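Local atomic coordinates of cysteine desulfurase (Thermococcus onnurineus, PDB entry 5B7U), a protein that probably catalyses the pyridoxal phosphate-dependent removal of sulfur from L-cysteine, leaving L-alanine and passing the sulfur to a carrier. Residues A[65-70]-A[289-294]; A[100-105]-A[242-247]. All coordinates share one frame; numbering follows the deposited sequence.

Interaction 1 of 2, residues A[65-70]-A[289-294]. With CYS (cysteine), chain C.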
# COMPACT_ATOMS: atom_id res chain seq x y z
N ALA A 65 6.38 10.38 -12.14
CA ALA A 65 7.69 9.72 -12.19
C ALA A 65 7.98 8.97 -10.87
O ALA A 65 7.36 9.25 -9.89
CB ALA A 65 8.77 10.76 -12.39
N ASN A 66 8.92 8.04 -10.91
CA ASN A 66 9.32 7.34 -9.72
C ASN A 66 10.31 8.26 -8.95
O ASN A 66 10.80 9.22 -9.48
CB ASN A 66 9.93 5.99 -10.00
CG ASN A 66 9.65 5.00 -8.91
OD1 ASN A 66 9.73 5.31 -7.75
ND2 ASN A 66 9.34 3.80 -9.30
N VAL A 67 10.54 7.95 -7.69
CA VAL A 67 11.38 8.79 -6.89
C VAL A 67 12.81 8.27 -6.88
O VAL A 67 13.31 7.92 -7.89
CB VAL A 67 10.79 8.98 -5.48
CG1 VAL A 67 9.50 9.74 -5.59
CG2 VAL A 67 10.56 7.65 -4.83
N HIS A 68 13.44 8.22 -5.74
CA HIS A 68 14.80 7.72 -5.64
C HIS A 68 15.82 8.55 -6.45
O HIS A 68 16.77 8.04 -6.95
CB HIS A 68 14.88 6.26 -6.02
CG HIS A 68 13.92 5.39 -5.27
ND1 HIS A 68 13.98 5.22 -3.91
CD2 HIS A 68 12.89 4.63 -5.70
CE1 HIS A 68 13.02 4.41 -3.53
NE2 HIS A 68 12.35 4.03 -4.60
N ARG A 69 15.56 9.84 -6.52
CA ARG A 69 16.41 10.81 -7.17
C ARG A 69 16.94 10.43 -8.56
O ARG A 69 18.12 10.47 -8.81
CB ARG A 69 17.56 11.17 -6.24
CG ARG A 69 17.14 12.06 -5.08
CD ARG A 69 16.94 13.53 -5.47
NE ARG A 69 16.44 14.31 -4.34
CZ ARG A 69 15.75 15.45 -4.42
NH1 ARG A 69 15.45 15.98 -5.58
NH2 ARG A 69 15.34 16.03 -3.30
N GLY A 70 16.03 10.08 -9.44
CA GLY A 70 16.36 9.78 -10.81
C GLY A 70 16.91 11.08 -11.38
O GLY A 70 16.47 12.15 -11.03
N PRO A 289 7.21 3.45 -3.53
CA PRO A 289 6.14 3.79 -2.58
C PRO A 289 4.87 4.29 -3.23
O PRO A 289 4.87 4.49 -4.40
CB PRO A 289 6.71 4.90 -1.71
CG PRO A 289 7.95 5.38 -2.30
CD PRO A 289 8.23 4.60 -3.54
N ASN A 290 3.83 4.50 -2.45
CA ASN A 290 2.61 5.07 -2.96
C ASN A 290 2.81 6.60 -3.01
O ASN A 290 2.38 7.34 -2.19
CB ASN A 290 1.42 4.72 -2.12
CG ASN A 290 0.14 5.19 -2.73
OD1 ASN A 290 0.14 5.77 -3.79
ND2 ASN A 290 -0.94 4.97 -2.07
N ILE A 291 3.47 7.02 -4.06
CA ILE A 291 3.93 8.39 -4.20
C ILE A 291 2.74 9.33 -4.27
O ILE A 291 2.70 10.34 -3.56
CB ILE A 291 4.84 8.61 -5.43
CG1 ILE A 291 6.15 7.80 -5.32
CG2 ILE A 291 5.13 10.09 -5.60
CD1 ILE A 291 6.66 7.36 -6.67
N GLY A 292 1.74 8.97 -5.10
CA GLY A 292 0.49 9.73 -5.18
C GLY A 292 -0.27 9.83 -3.85
O GLY A 292 -0.79 10.88 -3.50
N GLY A 293 -0.28 8.72 -3.13
CA GLY A 293 -0.91 8.62 -1.82
C GLY A 293 -0.24 9.46 -0.73
O GLY A 293 -0.93 10.11 0.07
N ALA A 294 1.08 9.43 -0.70
CA ALA A 294 1.83 10.28 0.24
C ALA A 294 1.59 11.74 -0.06
O ALA A 294 1.34 12.52 0.88
CB ALA A 294 3.31 9.92 0.20
N CYS C . -2.38 7.37 -5.95
CA CYS C . -3.46 7.18 -4.96
C CYS C . -3.28 5.88 -4.21
O CYS C . -3.13 4.77 -4.83
CB CYS C . -4.85 7.14 -5.59
SG CYS C . -5.94 6.15 -4.52
OXT CYS C . -3.33 6.00 -2.97
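V67 sets its two methyls against the start of helix 291-307, one on I291 and one on P289 just before it. CG1 comes tip to tip against I291 CD1 at 3.9 Å, and CG2 reaches the proline ring at P289 CD, 4.0 Å away. I291 can do this because its CG1 lies anti to the carbonyl carbon (chi1 -63°), sending CD1 out to the loop. There CD1 also touches A65 O and lies 3.8 Å from N66 OD1, the two side chains crossing at about a right angle. No hydrogen bond links 65-70 to 289-294. N66 OD1 instead takes V67 N at 2.8 Å on an in-plane lone pair, steadying the loop, while N66 ND2 binds T288 OG1 and A44 O of the second subunit. One residue before I291, N290 caps the helix: its OD1 accepts G293 N at 3.1 Å from above the carbonyl plane, and its ND2 gives a nearly straight bond (174°) to OXT of the bound cysteine, 2.8 Å away. A leucine in place of N290 would probably leave G293 N without its cap and the cysteine OXT without this donor. N290 OD1 also bonds T242 OG1 of the second subunit. The whole is an asparagine N-cap at a ligand site between subunits.

Interaction 2 of 2, residues A[100-105]-A[242-247]. With CYS (cysteine), chain C.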
# COMPACT_ATOMS: atom_id res chain seq x y z
N ILE A 100 9.50 8.51 10.06
CA ILE A 100 8.22 8.30 9.39
C ILE A 100 8.41 7.31 8.27
O ILE A 100 9.24 7.57 7.36
CB ILE A 100 7.68 9.61 8.79
CG1 ILE A 100 7.38 10.61 9.85
CG2 ILE A 100 6.38 9.36 7.99
CD1 ILE A 100 6.44 10.08 10.85
N VAL A 101 7.68 6.19 8.32
CA VAL A 101 7.68 5.19 7.25
C VAL A 101 6.26 5.13 6.65
O VAL A 101 5.26 5.02 7.42
CB VAL A 101 8.03 3.81 7.87
CG1 VAL A 101 7.96 2.63 6.88
CG2 VAL A 101 9.46 3.85 8.44
N PHE A 102 6.13 5.09 5.31
CA PHE A 102 4.82 4.95 4.69
C PHE A 102 4.48 3.46 4.43
O PHE A 102 5.34 2.66 4.00
CB PHE A 102 4.80 5.79 3.40
CG PHE A 102 4.80 7.25 3.63
CD1 PHE A 102 3.73 7.85 4.28
CD2 PHE A 102 5.78 8.06 3.10
CE1 PHE A 102 3.70 9.21 4.45
CE2 PHE A 102 5.72 9.45 3.26
CZ PHE A 102 4.71 10.01 3.94
N THR A 103 3.24 3.09 4.73
CA THR A 103 2.71 1.79 4.59
C THR A 103 1.39 1.94 3.82
O THR A 103 1.03 3.07 3.41
CB THR A 103 2.41 1.22 5.99
OG1 THR A 103 1.42 2.06 6.58
CG2 THR A 103 3.71 1.22 6.84
N LYS A 104 0.66 0.86 3.64
CA LYS A 104 -0.64 0.93 2.97
C LYS A 104 -1.77 1.37 3.89
O LYS A 104 -2.76 1.93 3.44
CB LYS A 104 -0.97 -0.37 2.24
CG LYS A 104 -1.76 -1.36 2.98
CD LYS A 104 -2.34 -2.48 2.07
CE LYS A 104 -1.21 -3.37 1.60
NZ LYS A 104 -0.41 -4.00 2.73
N ASN A 105 -1.61 1.14 5.19
CA ASN A 105 -2.69 1.46 6.13
C ASN A 105 -2.18 1.18 7.55
O ASN A 105 -1.08 0.58 7.76
CB ASN A 105 -3.99 0.66 5.84
CG ASN A 105 -3.80 -0.85 5.81
OD1 ASN A 105 -2.92 -1.47 6.45
ND2 ASN A 105 -4.66 -1.49 5.04
N THR A 242 -6.97 6.55 0.08
CA THR A 242 -6.83 5.22 0.55
C THR A 242 -5.42 4.77 0.11
O THR A 242 -4.82 5.37 -0.70
CB THR A 242 -7.88 4.25 -0.05
OG1 THR A 242 -7.80 4.28 -1.45
CG2 THR A 242 -9.25 4.59 0.40
N GLY A 243 -4.97 3.65 0.63
CA GLY A 243 -3.66 3.07 0.35
C GLY A 243 -2.44 3.74 0.91
O GLY A 243 -1.33 3.51 0.41
N ILE A 244 -2.63 4.61 1.93
CA ILE A 244 -1.48 5.20 2.56
C ILE A 244 -1.68 5.18 4.04
O ILE A 244 -2.64 5.72 4.54
CB ILE A 244 -1.18 6.64 1.98
CG1 ILE A 244 0.16 7.15 2.44
CG2 ILE A 244 -2.32 7.66 2.21
CD1 ILE A 244 1.34 6.44 1.83
N GLY A 245 -0.71 4.67 4.72
CA GLY A 245 -0.70 4.66 6.15
C GLY A 245 0.67 5.11 6.63
O GLY A 245 1.56 5.22 5.88
N VAL A 246 0.79 5.33 7.91
CA VAL A 246 2.02 5.76 8.48
C VAL A 246 2.40 4.85 9.65
O VAL A 246 1.57 4.40 10.38
CB VAL A 246 1.88 7.20 8.97
CG1 VAL A 246 2.99 7.62 9.91
CG2 VAL A 246 1.69 8.17 7.86
N LEU A 247 3.71 4.63 9.76
CA LEU A 247 4.34 3.95 10.87
C LEU A 247 5.48 4.88 11.36
O LEU A 247 6.37 5.18 10.64
CB LEU A 247 4.89 2.59 10.55
CG LEU A 247 5.70 1.98 11.69
CD1 LEU A 247 4.83 1.82 12.90
CD2 LEU A 247 6.37 0.67 11.35
N CYS C . -2.38 7.37 -5.95
CA CYS C . -3.46 7.18 -4.96
C CYS C . -3.28 5.88 -4.21
O CYS C . -3.13 4.77 -4.83
CB CYS C . -4.85 7.14 -5.59
SG CYS C . -5.94 6.15 -4.52
OXT CYS C . -3.33 6.00 -2.97
O HOH W 1 -5.73 2.00 2.76
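F102 lies alongside V246 on one face of the sheet, and the end of I244 comes across its ring obliquely. I244 CD1 approaches F102 CD1 to 3.7 Å, whereas V246 points the same way as the phenylalanine and brings CG2 to within 4.1 Å of F102 CE1. With CG anti to the carbonyl carbon (chi1 -71°), the ring also turns an edge to G245 O, which lies near its plane. Helix 291-307 covers this face through A294 and L297. On the other face V101 and L247 pair CB to CB, and T103 CG2 rests 4.1 Å from L247 CB; helix 106-117 packs there on T103 and L247. T103 OG1 bonds S109 OG of that helix.

Between the two faces, two pairs of backbone bonds join the strands. V101 and L247 exchange one pair, and T103 and G245 form a second, T103 N to G245 O (2.9 Å) being almost straight at 175°. F102 and V246 form the non-hydrogen-bonded pair between them. G245 has no room for a side chain, since a CB would run into T103 OG1 and N105 CA. Where strand 100-103 ends and before strand 245-249 begins, a water accepts from G243 N at 2.8 Å and also lies 3.0 Å from K104 O, between the two segments. N105 then N-caps helix 106-117, its OD1 accepting E108 N, while its ND2 reaches A286 O and T288 O of the second subunit. Within the subunit, strand 100-103 is the edge strand, antiparallel to 245-249, of the seven-stranded mixed sheet of the large domain in fold-type I pyridoxal phosphate enzymes.

Overall arrangement
The centres of the two interactions lie about 13 Å apart, and helix 291-307 connects them: its first turn faces loop 65-70, while A294 packs on F102 of the edge strand and on I244 just before strand 245-249. A probable hydrogen bond of 2.9 Å from N290 ND2 to G243 O joins them directly. In sequence the segments run 65-70, 100-105, 242-247, 289-294, so interaction 2 is nested inside the loop that interaction 1 closes. Helix 73-93 follows the first segment and leads to the edge strand, touching both contacts. Each also reaches the bound cysteine and the second subunit, so the sheet edge and the helix start meet at a ligand site between subunits.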